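Local coordinates for protein acyl-CoA thioesterase (Alicyclobacillus acidocaldarius subsp. acidocaldarius, PDB 3RQB) that probably hydrolyses acyl-CoA thioesters to free acids and coenzyme A, although its physiological substrate remains unknown, at residues F40-A46 and A187-T191; Y150-R156 and T168-D174. One frame throughout, in Å; residues are numbered along the deposited sequence.

Contact 1: residues F40-A46 and A187-T191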
loop_
_atom_site.group_PDB
_atom_site.type_symbol
_atom_site.label_atom_id
_atom_site.label_comp_id
_atom_site.label_asym_id
_atom_site.label_seq_id
_atom_site.Cartn_x
_atom_site.Cartn_y
_atom_site.Cartn_z
ATOM N N PHE B 40 17.112 -3.346 -8.785
ATOM C CA PHE B 40 16.140 -2.269 -8.835
ATOM C C PHE B 40 14.772 -2.799 -8.429
ATOM O O PHE B 40 14.286 -3.788 -8.984
ATOM C CB PHE B 40 16.099 -1.684 -10.246
ATOM C CG PHE B 40 14.951 -0.755 -10.485
ATOM C CD1 PHE B 40 14.751 0.344 -9.667
ATOM C CD2 PHE B 40 14.081 -0.967 -11.539
ATOM C CE1 PHE B 40 13.695 1.208 -9.893
ATOM C CE2 PHE B 40 13.024 -0.109 -11.772
ATOM C CZ PHE B 40 12.831 0.981 -10.951
ATOM N N GLY B 41 14.155 -2.139 -7.459
ATOM C CA GLY B 41 12.920 -2.631 -6.886
ATOM C C GLY B 41 11.810 -2.799 -7.894
ATOM O O GLY B 41 11.016 -3.731 -7.804
ATOM N N GLY B 42 11.747 -1.889 -8.856
ATOM C CA GLY B 42 10.653 -1.868 -9.806
ATOM C C GLY B 42 10.705 -3.070 -10.721
ATOM O O GLY B 42 9.674 -3.556 -11.197
ATOM N N ILE B 43 11.914 -3.555 -10.978
ATOM C CA ILE B 43 12.052 -4.706 -11.848
ATOM C C ILE B 43 11.682 -5.970 -11.102
ATOM O O ILE B 43 11.079 -6.888 -11.667
ATOM C CB ILE B 43 13.462 -4.849 -12.394
ATOM C CG1 ILE B 43 13.378 -5.444 -13.792
ATOM C CG2 ILE B 43 14.312 -5.715 -11.467
ATOM C CD1 ILE B 43 12.201 -4.900 -14.580
ATOM N N THR B 44 12.051 -6.010 -9.828
ATOM C CA THR B 44 11.746 -7.149 -8.987
ATOM C C THR B 44 10.241 -7.268 -8.827
ATOM O O THR B 44 9.693 -8.365 -8.777
ATOM C CB THR B 44 12.359 -6.985 -7.601
ATOM O OG1 THR B 44 13.773 -6.787 -7.721
ATOM C CG2 THR B 44 12.075 -8.218 -6.754
ATOM N N ALA B 45 9.577 -6.125 -8.742
ATOM C CA ALA B 45 8.133 -6.090 -8.546
ATOM C C ALA B 45 7.399 -6.446 -9.833
ATOM O O ALA B 45 6.413 -7.182 -9.797
ATOM C CB ALA B 45 7.688 -4.719 -8.020
ATOM N N ALA B 46 7.877 -5.914 -10.961
ATOM C CA ALA B 46 7.348 -6.268 -12.276
ATOM C C ALA B 46 7.461 -7.777 -12.443
ATOM O O ALA B 46 6.489 -8.464 -12.752
ATOM C CB ALA B 46 8.117 -5.553 -13.366
ATOM N N ALA B 187 6.906 -1.001 -12.555
ATOM C CA ALA B 187 8.326 -0.686 -12.458
ATOM C C ALA B 187 8.537 0.818 -12.479
ATOM O O ALA B 187 9.370 1.338 -11.743
ATOM C CB ALA B 187 9.128 -1.375 -13.556
ATOM N N LEU B 188 7.762 1.516 -13.301
ATOM C CA LEU B 188 7.947 2.953 -13.445
ATOM C C LEU B 188 7.684 3.704 -12.160
ATOM O O LEU B 188 8.020 4.874 -12.059
ATOM C CB LEU B 188 7.082 3.509 -14.569
ATOM C CG LEU B 188 7.730 3.299 -15.940
ATOM C CD1 LEU B 188 6.715 3.481 -17.047
ATOM C CD2 LEU B 188 8.908 4.241 -16.138
ATOM N N CYS B 189 7.084 3.028 -11.185
ATOM C CA CYS B 189 6.759 3.655 -9.904
ATOM C C CYS B 189 7.907 3.616 -8.910
ATOM O O CYS B 189 7.856 4.285 -7.876
ATOM C CB CYS B 189 5.536 3.004 -9.275
ATOM S SG CYS B 189 4.090 2.949 -10.357
ATOM N N ASP B 190 8.908 2.790 -9.187
ATOM C CA ASP B 190 10.150 2.848 -8.431
ATOM C C ASP B 190 11.218 3.690 -9.127
ATOM O O ASP B 190 12.368 3.716 -8.693
ATOM C CB ASP B 190 10.689 1.471 -8.042
ATOM C CG ASP B 190 11.750 1.564 -6.954
ATOM O OD1 ASP B 190 11.622 2.482 -6.115
ATOM O OD2 ASP B 190 12.712 0.757 -6.936
ATOM N N THR B 191 10.858 4.351 -10.223
ATOM C CA THR B 191 11.853 5.132 -10.960
ATOM C C THR B 191 12.127 6.506 -10.324
ATOM O O THR B 191 12.964 7.270 -10.806
ATOM C CB THR B 191 11.462 5.316 -12.442
ATOM O OG1 THR B 191 10.279 6.114 -12.538
ATOM C CG2 THR B 191 11.208 3.979 -13.089
#
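F40 presents the far edge of its ring to the turn that runs from A187 to T191. CE1 approaches the backbone O of D190 at 3.1 Å, and CZ lies 3.6 Å from A187 O, with T191 N also at the rim near the ring plane. With CG opposite the backbone N (chi1 169°), the ring folds back so that G42 N lies over the centre of one face. The D190 carboxylate is nearly parallel to the ring, 5° apart, but points the other way, with OD2 above the ring plane near CE1. The ring also stacks with W146.

The tight part of the contact is around G42. With no side chain there, its CA comes within 3.7 Å of A187 CA, and A187 CB sits 3.3 Å from G42 O. A46 adds a lighter apolar touch one turn further along the helix. On the buried side, T191 OG1 bonds L188 O at 2.6 Å, tying down the turn. The partly exposed side is at G41 and D190, where OD2 stands 3.3 Å from G41 N.

Replacing F40 with an alanine would probably open a gap beside the A187 and D190 carbonyls and leave W146 without its stacking partner.

F40 occupies the N-cap position of helix 41-53. The contact thus joins the central helix of the N-terminal hot dog to residues 187-191 of the C-terminal one, as expected of a double hot dog thioesterase.

Contact 2: residues Y150-R156 and T168-D174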
loop_
_atom_site.group_PDB
_atom_site.type_symbol
_atom_site.label_atom_id
_atom_site.label_comp_id
_atom_site.label_asym_id
_atom_site.label_seq_id
_atom_site.Cartn_x
_atom_site.Cartn_y
_atom_site.Cartn_z
ATOM N N TYR B 150 15.687 3.722 -18.622
ATOM C CA TYR B 150 14.588 4.676 -18.580
ATOM C C TYR B 150 14.988 6.014 -19.153
ATOM O O TYR B 150 16.140 6.444 -19.027
ATOM C CB TYR B 150 14.035 4.822 -17.157
ATOM C CG TYR B 150 13.475 3.516 -16.658
ATOM C CD1 TYR B 150 12.156 3.160 -16.917
ATOM C CD2 TYR B 150 14.281 2.614 -15.979
ATOM C CE1 TYR B 150 11.647 1.947 -16.487
ATOM C CE2 TYR B 150 13.787 1.401 -15.542
ATOM C CZ TYR B 150 12.469 1.066 -15.797
ATOM O OH TYR B 150 11.982 -0.151 -15.360
ATOM N N HIS B 151 14.025 6.653 -19.805
ATOM C CA HIS B 151 14.213 8.009 -20.278
ATOM C C HIS B 151 13.428 8.946 -19.372
ATOM O O HIS B 151 12.202 9.020 -19.433
ATOM C CB HIS B 151 13.741 8.147 -21.729
ATOM C CG HIS B 151 14.028 9.488 -22.331
ATOM N ND1 HIS B 151 13.231 10.592 -22.109
ATOM C CD2 HIS B 151 15.029 9.903 -23.147
ATOM C CE1 HIS B 151 13.731 11.628 -22.760
ATOM N NE2 HIS B 151 14.819 11.236 -23.400
ATOM N N VAL B 152 14.153 9.698 -18.560
ATOM C CA VAL B 152 13.523 10.608 -17.620
ATOM C C VAL B 152 13.851 12.056 -17.953
ATOM O O VAL B 152 15.021 12.442 -18.063
ATOM C CB VAL B 152 13.984 10.327 -16.180
ATOM C CG1 VAL B 152 13.264 11.248 -15.205
ATOM C CG2 VAL B 152 13.763 8.865 -15.829
ATOM N N ARG B 153 12.812 12.858 -18.129
ATOM C CA ARG B 153 12.994 14.294 -18.174
ATOM C C ARG B 153 12.555 14.830 -16.807
ATOM O O ARG B 153 11.379 14.766 -16.448
ATOM C CB ARG B 153 12.189 14.906 -19.321
ATOM C CG ARG B 153 11.875 13.915 -20.425
ATOM C CD ARG B 153 11.259 14.593 -21.630
ATOM N NE ARG B 153 12.287 14.976 -22.589
ATOM C CZ ARG B 153 12.336 14.537 -23.842
ATOM N NH1 ARG B 153 11.404 13.710 -24.293
ATOM N NH2 ARG B 153 13.312 14.934 -24.649
ATOM N N LEU B 154 13.511 15.321 -16.028
ATOM C CA LEU B 154 13.184 15.812 -14.699
ATOM C C LEU B 154 12.702 17.251 -14.748
ATOM O O LEU B 154 13.307 18.112 -15.401
ATOM C CB LEU B 154 14.363 15.695 -13.739
ATOM C CG LEU B 154 13.990 16.171 -12.331
ATOM C CD1 LEU B 154 13.068 15.182 -11.627
ATOM C CD2 LEU B 154 15.233 16.403 -11.513
ATOM N N ILE B 155 11.606 17.486 -14.037
ATOM C CA ILE B 155 10.903 18.757 -14.050
ATOM C C ILE B 155 11.234 19.557 -12.810
ATOM O O ILE B 155 11.790 20.648 -12.901
ATOM C CB ILE B 155 9.399 18.538 -14.147
ATOM C CG1 ILE B 155 9.098 17.635 -15.355
ATOM C CG2 ILE B 155 8.674 19.869 -14.220
ATOM C CD1 ILE B 155 7.629 17.373 -15.600
ATOM N N ARG B 156 10.869 19.029 -11.648
ATOM C CA ARG B 156 11.320 19.616 -10.389
ATOM C C ARG B 156 11.690 18.502 -9.417
ATOM O O ARG B 156 11.595 17.320 -9.759
ATOM C CB ARG B 156 10.241 20.521 -9.783
ATOM C CG ARG B 156 9.183 19.776 -9.007
ATOM C CD ARG B 156 8.298 20.718 -8.221
ATOM N NE ARG B 156 8.995 21.324 -7.091
ATOM C CZ ARG B 156 8.382 21.842 -6.030
ATOM N NH1 ARG B 156 7.054 21.812 -5.943
ATOM N NH2 ARG B 156 9.091 22.384 -5.050
ATOM N N THR B 168 8.477 15.582 -6.213
ATOM C CA THR B 168 9.109 15.446 -7.524
ATOM C C THR B 168 8.087 15.340 -8.653
ATOM O O THR B 168 7.064 14.661 -8.515
ATOM C CB THR B 168 10.009 14.187 -7.588
ATOM O OG1 THR B 168 11.181 14.395 -6.794
ATOM C CG2 THR B 168 10.431 13.884 -9.025
ATOM N N TYR B 169 8.364 16.029 -9.760
ATOM C CA TYR B 169 7.652 15.805 -11.024
ATOM C C TYR B 169 8.649 15.322 -12.071
ATOM O O TYR B 169 9.749 15.863 -12.173
ATOM C CB TYR B 169 7.007 17.085 -11.558
ATOM C CG TYR B 169 6.010 17.775 -10.646
ATOM C CD1 TYR B 169 5.431 17.118 -9.565
ATOM C CD2 TYR B 169 5.643 19.099 -10.882
ATOM C CE1 TYR B 169 4.513 17.775 -8.738
ATOM C CE2 TYR B 169 4.735 19.759 -10.071
ATOM C CZ TYR B 169 4.170 19.102 -8.998
ATOM O OH TYR B 169 3.265 19.777 -8.195
ATOM N N GLN B 170 8.277 14.311 -12.849
ATOM C CA GLN B 170 9.120 13.904 -13.963
ATOM C C GLN B 170 8.360 13.291 -15.133
ATOM O O GLN B 170 7.340 12.615 -14.961
ATOM C CB GLN B 170 10.200 12.934 -13.486
ATOM C CG GLN B 170 9.678 11.566 -13.080
ATOM C CD GLN B 170 10.658 10.823 -12.179
ATOM O OE1 GLN B 170 11.431 11.443 -11.439
ATOM N NE2 GLN B 170 10.627 9.486 -12.237
ATOM N N TRP B 171 8.872 13.538 -16.330
ATOM C CA TRP B 171 8.445 12.784 -17.487
ATOM C C TRP B 171 9.320 11.555 -17.520
ATOM O O TRP B 171 10.533 11.634 -17.305
ATOM C CB TRP B 171 8.638 13.588 -18.768
ATOM C CG TRP B 171 7.721 14.762 -18.881
ATOM C CD1 TRP B 171 8.065 16.085 -18.824
ATOM C CD2 TRP B 171 6.301 14.723 -19.067
ATOM N NE1 TRP B 171 6.949 16.870 -18.964
ATOM C CE2 TRP B 171 5.852 16.062 -19.117
ATOM C CE3 TRP B 171 5.365 13.686 -19.196
ATOM C CZ2 TRP B 171 4.502 16.393 -19.290
ATOM C CZ3 TRP B 171 4.024 14.014 -19.370
ATOM C CH2 TRP B 171 3.609 15.358 -19.413
HETATM N N MSE B 172 8.700 10.413 -17.772
HETATM C CA MSE B 172 9.431 9.161 -17.800
HETATM C C MSE B 172 8.774 8.165 -18.748
HETATM O O MSE B 172 7.545 8.136 -18.906
HETATM C CB MSE B 172 9.483 8.565 -16.395
HETATM C CG MSE B 172 8.113 8.144 -15.906
HETATM SE SE MSE B 172 7.910 8.134 -13.983
HETATM C CE MSE B 172 5.989 7.836 -13.908
ATOM N N ARG B 173 9.615 7.345 -19.365
ATOM C CA ARG B 173 9.174 6.238 -20.188
ATOM C C ARG B 173 10.267 5.191 -20.163
ATOM O O ARG B 173 11.380 5.456 -19.710
ATOM C CB ARG B 173 8.896 6.685 -21.621
ATOM C CG ARG B 173 10.128 7.120 -22.387
ATOM C CD ARG B 173 9.826 7.203 -23.876
ATOM N NE ARG B 173 10.866 7.905 -24.630
ATOM C CZ ARG B 173 12.072 7.400 -24.888
ATOM N NH1 ARG B 173 12.393 6.196 -24.434
ATOM N NH2 ARG B 173 12.958 8.099 -25.594
ATOM N N ASP B 174 9.939 3.983 -20.597
ATOM C CA ASP B 174 10.963 2.983 -20.851
ATOM C C ASP B 174 11.914 3.546 -21.883
ATOM O O ASP B 174 11.497 4.239 -22.808
ATOM C CB ASP B 174 10.351 1.704 -21.419
ATOM C CG ASP B 174 9.303 1.097 -20.502
ATOM O OD1 ASP B 174 8.100 1.102 -20.870
ATOM O OD2 ASP B 174 9.690 0.612 -19.414
#
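H151 and R173 face each other across an antiparallel strand pair and join it by a pair of backbone bonds and by a side-chain stack. The main-chain bonds form the ladder: H151 N reaches R173 O at 2.9 Å, and R153 N reaches W171 O at 2.7 Å, each answered by a return bond. At L154-R156 the register slips by one residue in a classic beta bulge. There Y169 O accepts from I155 N at 3.1 Å and, weakly, from R156 N.

Stacking and CH-pi contacts line the face that carries H151, R153, R156, Y169, W171 and R173. The R173 guanidinium lies flat on the imidazole of H151, planes 15° apart and centres 4.4 Å apart, while its NH1 bonds D174 O and pairs with D175. H151 CE1 in turn sits over the R153 guanidinium, whose charge is met by E229. R156 runs alongside Y169, its CD 4.2 Å from the ring centroid in a CH-pi contact, before its end reaches D165.

Apolar contacts fill in the rest. I155 directs CD1 to W171 CD1 at 3.5 Å, because CG1 is turned anti to the carbonyl carbon (chi1 -53°). On the face of V152, L154, Q170 and M172, V152 CG1 packs against Q170 CB at 3.9 Å, and L154 CD1 meets the T168 methyl.

V152 also exchanges a backbone bond with F138 along the outer side of strand 150-156. Strand 168-174 carries the hairpin into the sheet by bonding strand 230-240, while Y150 and M172 rest on helix 182-188.

In the fold
The two contacts lie with their centres about 15 Å apart and meet directly through helix 182-188 and the turn after it, which follow strand 168-174 in the chain. L188 CD2 packs 3.5 Å from Y150 CD1, and A187 CB lies 3.6 Å from the hydroxyl O of Y150, joining 187-191 to the hairpin. T191 OG1 sits 3.4 Å from Q170 NE2 on the second strand. The centre of contact 1 lies about 3 Å from the centre of the chain, that of contact 2 about 14 Å. Contact 1 thus bridges the two halves, and contact 2 belongs to the C-terminal half alone. As in double hot dog relatives, the active site probably lies near this junction, though unlocated here.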